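Local coordinates for protein RpfR (Cronobacter turicensis, PDB 6DGG) that contains a PAS domain, a fold common in sensory proteins, modelled here with lauric acid in the pocket between its antiparallel sheet and its helices, at residues 61-73 and 80-92. Numbering follows the deposited sequence.
With DAO (lauric acid), chain B.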
# COMPACT_ATOMS: atom_id res chain seq x y z
N GLY A 61 -12.20 -4.21 -7.39
CA GLY A 61 -13.55 -4.24 -6.88
C GLY A 61 -13.90 -2.98 -6.11
O GLY A 61 -15.01 -2.45 -6.23
N PHE A 62 -12.96 -2.47 -5.31
CA PHE A 62 -13.19 -1.25 -4.55
C PHE A 62 -13.52 -0.09 -5.48
O PHE A 62 -14.42 0.70 -5.19
CB PHE A 62 -11.94 -0.92 -3.72
CG PHE A 62 -12.07 0.33 -2.90
CD1 PHE A 62 -12.81 0.34 -1.73
CD2 PHE A 62 -11.44 1.50 -3.30
CE1 PHE A 62 -12.93 1.50 -0.98
CE2 PHE A 62 -11.56 2.66 -2.55
CZ PHE A 62 -12.31 2.66 -1.39
N PHE A 63 -12.80 0.02 -6.60
CA PHE A 63 -13.07 1.12 -7.52
C PHE A 63 -14.43 1.00 -8.19
O PHE A 63 -14.99 2.01 -8.63
CB PHE A 63 -11.93 1.29 -8.52
CG PHE A 63 -10.84 2.20 -8.03
CD1 PHE A 63 -9.83 1.73 -7.21
CD2 PHE A 63 -10.85 3.54 -8.36
CE1 PHE A 63 -8.85 2.58 -6.73
CE2 PHE A 63 -9.87 4.40 -7.89
CZ PHE A 63 -8.87 3.92 -7.08
N ARG A 64 -14.98 -0.22 -8.26
CA ARG A 64 -16.31 -0.39 -8.82
C ARG A 64 -17.39 0.03 -7.83
O ARG A 64 -18.22 0.89 -8.14
CB ARG A 64 -16.52 -1.84 -9.25
CG ARG A 64 -17.89 -2.08 -9.84
CD ARG A 64 -18.03 -3.49 -10.39
NE ARG A 64 -19.40 -3.73 -10.82
CZ ARG A 64 -19.88 -3.41 -12.02
NH1 ARG A 64 -21.15 -3.67 -12.32
NH2 ARG A 64 -19.10 -2.82 -12.93
N ASN A 65 -17.38 -0.54 -6.63
CA ASN A 65 -18.50 -0.33 -5.72
C ASN A 65 -18.08 -0.44 -4.26
O ASN A 65 -18.91 -0.77 -3.40
CB ASN A 65 -19.64 -1.32 -6.02
CG ASN A 65 -19.17 -2.77 -6.06
OD1 ASN A 65 -18.05 -3.09 -5.66
ND2 ASN A 65 -20.05 -3.65 -6.52
N GLY A 66 -16.83 -0.12 -3.95
CA GLY A 66 -16.31 -0.38 -2.63
C GLY A 66 -16.67 0.70 -1.62
O GLY A 66 -16.81 1.88 -1.94
N SER A 67 -16.84 0.26 -0.38
CA SER A 67 -16.88 1.11 0.79
C SER A 67 -15.56 0.95 1.54
O SER A 67 -14.86 -0.05 1.36
CB SER A 67 -18.05 0.71 1.70
OG SER A 67 -19.28 0.78 0.99
N SER A 68 -15.23 1.93 2.37
CA SER A 68 -13.97 1.88 3.10
C SER A 68 -13.89 0.59 3.91
O SER A 68 -14.90 0.10 4.42
CB SER A 68 -13.83 3.08 4.03
OG SER A 68 -14.71 3.00 5.13
N TYR A 69 -12.69 0.05 4.04
CA TYR A 69 -12.53 -1.29 4.59
C TYR A 69 -11.14 -1.46 5.17
O TYR A 69 -10.24 -0.64 4.96
CB TYR A 69 -12.81 -2.35 3.52
CG TYR A 69 -11.75 -2.44 2.43
CD1 TYR A 69 -11.75 -1.54 1.36
CD2 TYR A 69 -10.76 -3.42 2.47
CE1 TYR A 69 -10.79 -1.62 0.36
CE2 TYR A 69 -9.80 -3.50 1.47
CZ TYR A 69 -9.81 -2.60 0.43
OH TYR A 69 -8.86 -2.67 -0.57
N GLU A 70 -10.97 -2.55 5.91
CA GLU A 70 -9.67 -2.96 6.41
C GLU A 70 -9.32 -4.33 5.86
O GLU A 70 -10.20 -5.16 5.59
CB GLU A 70 -9.63 -3.03 7.95
CG GLU A 70 -9.82 -1.70 8.61
CD GLU A 70 -9.72 -1.73 10.11
OE1 GLU A 70 -9.29 -2.76 10.69
OE2 GLU A 70 -10.08 -0.70 10.71
N VAL A 71 -8.03 -4.57 5.69
CA VAL A 71 -7.53 -5.83 5.16
C VAL A 71 -6.15 -6.07 5.74
O VAL A 71 -5.42 -5.13 6.05
CB VAL A 71 -7.51 -5.79 3.62
CG1 VAL A 71 -6.46 -4.82 3.12
CG2 VAL A 71 -7.28 -7.19 3.04
N GLU A 72 -5.78 -7.35 5.85
CA GLU A 72 -4.43 -7.74 6.24
C GLU A 72 -3.70 -8.29 5.03
O GLU A 72 -4.25 -9.12 4.28
CB GLU A 72 -4.45 -8.75 7.39
CG GLU A 72 -5.12 -8.24 8.66
CD GLU A 72 -5.11 -9.22 9.81
OE1 GLU A 72 -4.36 -10.22 9.76
OE2 GLU A 72 -5.87 -8.99 10.77
N ARG A 73 -2.47 -7.82 4.82
CA ARG A 73 -1.70 -8.15 3.63
C ARG A 73 -0.27 -8.43 4.06
O ARG A 73 0.33 -7.63 4.78
CB ARG A 73 -1.72 -6.96 2.65
CG ARG A 73 -1.41 -7.25 1.21
CD ARG A 73 -2.69 -7.42 0.43
NE ARG A 73 -3.19 -8.76 0.64
CZ ARG A 73 -4.43 -9.17 0.43
NH1 ARG A 73 -4.74 -10.43 0.64
NH2 ARG A 73 -5.37 -8.33 0.03
N GLY A 80 12.38 -9.27 4.74
CA GLY A 80 11.40 -10.31 4.49
C GLY A 80 9.97 -9.83 4.63
O GLY A 80 9.66 -8.64 4.78
N GLN A 81 9.07 -10.81 4.59
CA GLN A 81 7.65 -10.48 4.62
C GLN A 81 7.21 -10.05 6.01
O GLN A 81 7.57 -10.66 7.02
CB GLN A 81 6.82 -11.67 4.13
CG GLN A 81 7.01 -11.98 2.64
CD GLN A 81 5.99 -12.97 2.10
OE1 GLN A 81 4.93 -12.59 1.63
NE2 GLN A 81 6.33 -14.26 2.17
N ARG A 82 6.41 -8.99 6.05
CA ARG A 82 5.79 -8.48 7.27
C ARG A 82 4.31 -8.31 7.00
O ARG A 82 3.89 -7.99 5.89
CB ARG A 82 6.41 -7.13 7.65
CG ARG A 82 7.91 -7.20 7.91
CD ARG A 82 8.22 -7.81 9.25
NE ARG A 82 7.93 -6.87 10.33
CZ ARG A 82 8.26 -7.06 11.60
NH1 ARG A 82 8.91 -8.16 11.97
NH2 ARG A 82 7.95 -6.15 12.50
N LEU A 83 3.49 -8.52 8.03
CA LEU A 83 2.05 -8.44 7.89
C LEU A 83 1.59 -7.04 8.27
O LEU A 83 1.96 -6.53 9.33
CB LEU A 83 1.37 -9.49 8.77
CG LEU A 83 -0.14 -9.62 8.61
CD1 LEU A 83 -0.52 -10.09 7.21
CD2 LEU A 83 -0.72 -10.57 9.65
N PHE A 84 0.76 -6.43 7.42
CA PHE A 84 0.24 -5.10 7.67
C PHE A 84 -1.27 -5.12 7.67
O PHE A 84 -1.90 -5.82 6.87
CB PHE A 84 0.68 -4.13 6.57
CG PHE A 84 2.11 -3.72 6.67
CD1 PHE A 84 3.11 -4.52 6.15
CD2 PHE A 84 2.46 -2.54 7.30
CE1 PHE A 84 4.43 -4.14 6.25
CE2 PHE A 84 3.79 -2.17 7.41
CZ PHE A 84 4.77 -2.97 6.89
N LEU A 85 -1.85 -4.33 8.57
CA LEU A 85 -3.26 -3.96 8.50
C LEU A 85 -3.34 -2.69 7.67
O LEU A 85 -2.72 -1.69 8.04
CB LEU A 85 -3.82 -3.65 9.88
CG LEU A 85 -5.27 -3.11 9.91
CD1 LEU A 85 -6.24 -4.25 9.76
CD2 LEU A 85 -5.59 -2.28 11.15
N PHE A 86 -4.11 -2.73 6.60
CA PHE A 86 -4.34 -1.55 5.78
C PHE A 86 -5.78 -1.08 5.96
O PHE A 86 -6.72 -1.88 5.85
CB PHE A 86 -4.03 -1.83 4.31
CG PHE A 86 -2.58 -1.83 4.00
CD1 PHE A 86 -1.88 -0.63 3.93
CD2 PHE A 86 -1.89 -3.01 3.79
CE1 PHE A 86 -0.53 -0.62 3.65
CE2 PHE A 86 -0.53 -2.99 3.53
CZ PHE A 86 0.14 -1.80 3.46
N ARG A 87 -5.92 0.19 6.30
CA ARG A 87 -7.21 0.86 6.35
C ARG A 87 -7.33 1.64 5.05
O ARG A 87 -6.54 2.56 4.81
CB ARG A 87 -7.26 1.81 7.55
CG ARG A 87 -6.82 1.21 8.89
CD ARG A 87 -6.43 2.30 9.88
NE ARG A 87 -5.82 1.81 11.12
CZ ARG A 87 -4.56 1.40 11.22
NH1 ARG A 87 -3.74 1.39 10.16
NH2 ARG A 87 -4.10 1.00 12.39
N ASN A 88 -8.30 1.27 4.21
CA ASN A 88 -8.36 1.73 2.83
C ASN A 88 -9.64 2.52 2.57
O ASN A 88 -10.74 2.09 2.94
CB ASN A 88 -8.29 0.51 1.90
CG ASN A 88 -6.90 -0.07 1.82
OD1 ASN A 88 -5.95 0.43 2.43
ND2 ASN A 88 -6.76 -1.14 1.06
N LYS A 89 -9.49 3.66 1.91
CA LYS A 89 -10.64 4.50 1.58
C LYS A 89 -10.25 5.40 0.42
O LYS A 89 -9.07 5.62 0.15
CB LYS A 89 -11.07 5.35 2.78
CG LYS A 89 -10.03 6.40 3.19
CD LYS A 89 -10.46 7.18 4.40
CE LYS A 89 -9.38 8.16 4.83
NZ LYS A 89 -8.17 7.47 5.33
N PHE A 90 -11.27 5.93 -0.25
CA PHE A 90 -11.04 6.92 -1.29
C PHE A 90 -10.59 8.23 -0.67
O PHE A 90 -10.95 8.57 0.46
CB PHE A 90 -12.33 7.20 -2.05
CG PHE A 90 -12.70 6.14 -3.05
CD1 PHE A 90 -11.88 5.87 -4.13
CD2 PHE A 90 -13.88 5.44 -2.92
CE1 PHE A 90 -12.24 4.90 -5.06
CE2 PHE A 90 -14.24 4.48 -3.84
CZ PHE A 90 -13.41 4.21 -4.91
N VAL A 91 -9.81 8.99 -1.44
CA VAL A 91 -9.63 10.40 -1.13
C VAL A 91 -11.00 11.06 -1.07
O VAL A 91 -11.87 10.80 -1.91
CB VAL A 91 -8.75 11.07 -2.20
CG1 VAL A 91 -8.68 12.58 -1.97
CG2 VAL A 91 -7.36 10.49 -2.19
N HIS A 92 -11.19 11.93 -0.08
CA HIS A 92 -12.45 12.66 0.05
C HIS A 92 -12.75 13.47 -1.21
O HIS A 92 -12.07 14.45 -1.51
CB HIS A 92 -12.39 13.59 1.26
CG HIS A 92 -13.63 14.40 1.47
ND1 HIS A 92 -13.97 15.46 0.66
CD2 HIS A 92 -14.60 14.32 2.40
CE1 HIS A 92 -15.11 15.99 1.08
NE2 HIS A 92 -15.51 15.32 2.14
O1 DAO B . -5.31 -5.78 -0.62
O2 DAO B . -7.18 -4.72 -0.32
C1 DAO B . -5.95 -4.70 -0.60
C2 DAO B . -5.21 -3.40 -0.96
C3 DAO B . -3.86 -3.29 -0.21
C4 DAO B . -2.92 -2.21 -0.78
C5 DAO B . -1.67 -2.09 0.11
C6 DAO B . -0.55 -1.14 -0.39
C7 DAO B . 0.83 -1.80 -0.09
C8 DAO B . 1.98 -0.83 0.22
C9 DAO B . 3.19 -1.66 0.69
C10 DAO B . 4.53 -0.91 0.67
C11 DAO B . 4.82 -0.16 1.97
C12 DAO B . 5.39 -1.09 3.04
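Tyr-69, Val-71 and Arg-73 pair with Asn-88, Phe-86 and Phe-84 in an antiparallel ladder of six backbone hydrogen bonds. The shortest include Phe-86 N to Val-71 O, 2.8 Å and close to straight.

The tight side of the ladder faces the lauric acid. Tyr-69 CG sits between its own backbone N and carbonyl carbon (chi1 70°), which turns the ring across toward Asn-88. Asn-88 CB makes a CH-pi contact over one ring face, 4.0 Å from the centroid. Tyr-69 OH donates a hydrogen bond to O2 of the lauric acid, 2.7 Å. Arg-73 bends at chi2 and chi3, and its NH2 donates a hydrogen bond to O1 of the lauric acid, 2.6 Å, with the acceptor at the edge of the guanidinium. Glu-51 forms a salt bridge with Arg-73 NH1, which helps fix the guanidinium. Ser-55 and Asn-58 of helix 49-65 also bind the ligand. Farther along the acyl chain, C5 of the lauric acid lies over the centre of the Phe-86 ring.

Helix 49-65 brings Phe-62 and Phe-63 against Phe-90, and the three rings form an aromatic cluster. Phe-62 CE2 sits over the centre of the Phe-90 ring, with the two planes 32° apart. The Phe-90 edge meets the face of Phe-63 in a T-shaped pair, Phe-90 CE1 to Phe-63 CE2 3.7 Å.

The other sheet face is looser and more exposed. Glu-70 runs alongside Arg-87, but Glu-70 OE2 stays 5.0 Å from Arg-87 NE. Arg-87 instead hydrogen-bonds to Thr-107 OG1 and the backbone O of Ser-105. Glu-70 OE1 rests near Leu-85 CD1.

This is a beta hairpin of the PAS fold, whose inner face lines the ligand pocket beneath helix 49-65.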